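Glutathione S-transferase, N-terminal domain protein (Pseudomonas putida, PDB 4NAX) binds oxidized glutathione disulfide and probably acts as a glutathione transferase. Local coordinates at residues A[35-40]-A[96-101]. Numbering follows the deposited sequence.
Sequences SIMLEE and YLAEKS
With CG of Met37 set opposite its own backbone N (chi1 179°) and the chain bent at chi2 (64°), the terminal methyl CE reaches the backbone of Leu97 and Ala98; Leu97, whose CG lies opposite its carbonyl carbon, sends CD1 back the other way. The two side chains thus run past one another, pointing opposite ways, and join helices 31-41 and 90-101, which pack on one another in the thioredoxin-like N-terminal domain of the glutathione transferase fold. The short segments run 12° apart, their axes 10.7 Å from each other, with no hydrogen bond between them. CG of Met37 lies 3.8 Å from Leu97 CD1. Leu38 lies nearly perpendicular to Leu97, its CD2 meeting the same CD1 methyl at 3.8 Å. Ile180 and Ile183 of helix 180-193 also touch Met37, bringing the C-terminal domain against this buried contact. Were Met37 an alanine, a gap would be likely to open beside Leu97, and Ala98 would probably lose its apolar neighbour from helix 31-41. Leu97 O accepts from Ser101 N and, at 2.8 Å, from Ser101 OG, on opposite faces of its carbonyl plane. Met37 CE comes within 3.4 Å of Ala98 N and packs against Ala98 CB.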
loop_
_atom_site.group_PDB
_atom_site.type_symbol
_atom_site.label_atom_id
_atom_site.label_comp_id
_atom_site.label_asym_id
_atom_site.label_seq_id
_atom_site.Cartn_x
_atom_site.Cartn_y
_atom_site.Cartn_z
ATOM N N SER A 35 4.484 8.070 14.069
ATOM C CA SER A 35 5.078 8.932 15.088
ATOM C C SER A 35 6.026 9.982 14.475
ATOM O O SER A 35 6.006 11.149 14.883
ATOM C CB SER A 35 5.742 8.120 16.188
ATOM O OG SER A 35 6.591 7.154 15.593
ATOM N N ILE A 36 6.830 9.591 13.493
ATOM C CA ILE A 36 7.661 10.559 12.803
ATOM C C ILE A 36 6.790 11.655 12.186
ATOM O O ILE A 36 7.080 12.849 12.319
ATOM C CB ILE A 36 8.556 9.900 11.737
ATOM C CG1 ILE A 36 9.631 9.056 12.409
ATOM C CG2 ILE A 36 9.195 10.970 10.857
ATOM C CD1 ILE A 36 10.391 8.168 11.462
ATOM N N MET A 37 5.724 11.265 11.491
ATOM C CA MET A 37 4.857 12.240 10.873
ATOM C C MET A 37 4.294 13.235 11.899
ATOM O O MET A 37 4.305 14.438 11.665
ATOM C CB MET A 37 3.714 11.515 10.158
ATOM C CG MET A 37 2.712 12.431 9.486
ATOM S SD MET A 37 3.456 13.387 8.154
ATOM C CE MET A 37 1.969 14.114 7.475
ATOM N N LEU A 38 3.795 12.717 13.018
ATOM C CA LEU A 38 3.222 13.562 14.050
ATOM C C LEU A 38 4.265 14.519 14.624
ATOM O O LEU A 38 3.977 15.710 14.854
ATOM C CB LEU A 38 2.609 12.704 15.146
ATOM C CG LEU A 38 1.327 11.982 14.703
ATOM C CD1 LEU A 38 1.026 10.811 15.619
ATOM C CD2 LEU A 38 0.160 12.952 14.646
ATOM N N GLU A 39 5.479 14.008 14.831
ATOM C CA GLU A 39 6.575 14.868 15.296
ATOM C C GLU A 39 6.916 15.953 14.282
ATOM O O GLU A 39 7.214 17.090 14.653
ATOM C CB GLU A 39 7.823 14.032 15.630
ATOM C CG GLU A 39 7.651 13.083 16.805
ATOM C CD GLU A 39 7.553 13.783 18.144
ATOM O OE1 GLU A 39 8.219 14.819 18.338
ATOM O OE2 GLU A 39 6.822 13.277 19.021
ATOM N N GLU A 40 6.937 15.607 12.998
ATOM C CA GLU A 40 7.275 16.575 11.937
ATOM C C GLU A 40 6.257 17.717 11.857
ATOM O O GLU A 40 6.641 18.860 11.658
ATOM C CB GLU A 40 7.330 15.903 10.561
ATOM C CG GLU A 40 8.496 14.951 10.353
ATOM C CD GLU A 40 9.846 15.618 10.068
ATOM O OE1 GLU A 40 10.036 16.856 10.249
ATOM O OE2 GLU A 40 10.786 14.875 9.700
ATOM N N TYR A 96 -3.912 10.954 5.589
ATOM C CA TYR A 96 -4.847 11.672 6.452
ATOM C C TYR A 96 -4.163 12.848 7.188
ATOM O O TYR A 96 -4.642 13.985 7.167
ATOM C CB TYR A 96 -5.473 10.726 7.479
ATOM C CG TYR A 96 -6.281 11.458 8.528
ATOM C CD1 TYR A 96 -7.453 12.116 8.192
ATOM C CD2 TYR A 96 -5.861 11.537 9.851
ATOM C CE1 TYR A 96 -8.177 12.828 9.132
ATOM C CE2 TYR A 96 -6.591 12.231 10.798
ATOM C CZ TYR A 96 -7.755 12.880 10.436
ATOM O OH TYR A 96 -8.523 13.561 11.353
ATOM N N LEU A 97 -3.027 12.566 7.822
ATOM C CA LEU A 97 -2.335 13.594 8.581
ATOM C C LEU A 97 -1.767 14.691 7.708
ATOM O O LEU A 97 -1.766 15.855 8.111
ATOM C CB LEU A 97 -1.231 12.985 9.446
ATOM C CG LEU A 97 -1.715 12.097 10.581
ATOM C CD1 LEU A 97 -0.522 11.443 11.269
ATOM C CD2 LEU A 97 -2.548 12.856 11.604
ATOM N N ALA A 98 -1.286 14.344 6.520
ATOM C CA ALA A 98 -0.790 15.345 5.590
ATOM C C ALA A 98 -1.914 16.278 5.144
ATOM O O ALA A 98 -1.721 17.495 5.041
ATOM C CB ALA A 98 -0.163 14.683 4.387
ATOM N N GLU A 99 -3.074 15.698 4.863
ATOM C CA GLU A 99 -4.217 16.477 4.386
ATOM C C GLU A 99 -4.844 17.316 5.508
ATOM O O GLU A 99 -5.266 18.453 5.291
ATOM C CB GLU A 99 -5.246 15.540 3.729
ATOM C CG GLU A 99 -4.667 14.998 2.417
ATOM C CD GLU A 99 -5.483 13.936 1.721
ATOM O OE1 GLU A 99 -6.468 13.414 2.282
ATOM O OE2 GLU A 99 -5.103 13.595 0.573
ATOM N N LYS A 100 -4.856 16.767 6.718
ATOM C CA LYS A 100 -5.352 17.468 7.888
ATOM C C LYS A 100 -4.500 18.690 8.194
ATOM O O LYS A 100 -5.018 19.764 8.488
ATOM C CB LYS A 100 -5.339 16.527 9.092
ATOM C CG LYS A 100 -5.777 17.142 10.411
ATOM C CD LYS A 100 -5.563 16.143 11.553
ATOM C CE LYS A 100 -5.796 16.738 12.920
ATOM N NZ LYS A 100 -7.227 16.788 13.271
ATOM N N SER A 101 -3.192 18.507 8.130
ATOM C CA SER A 101 -2.228 19.542 8.527
ATOM C C SER A 101 -1.818 20.488 7.401
ATOM O O SER A 101 -1.254 21.559 7.645
ATOM C CB SER A 101 -0.968 18.877 9.070
ATOM O OG SER A 101 -0.254 18.169 8.066
#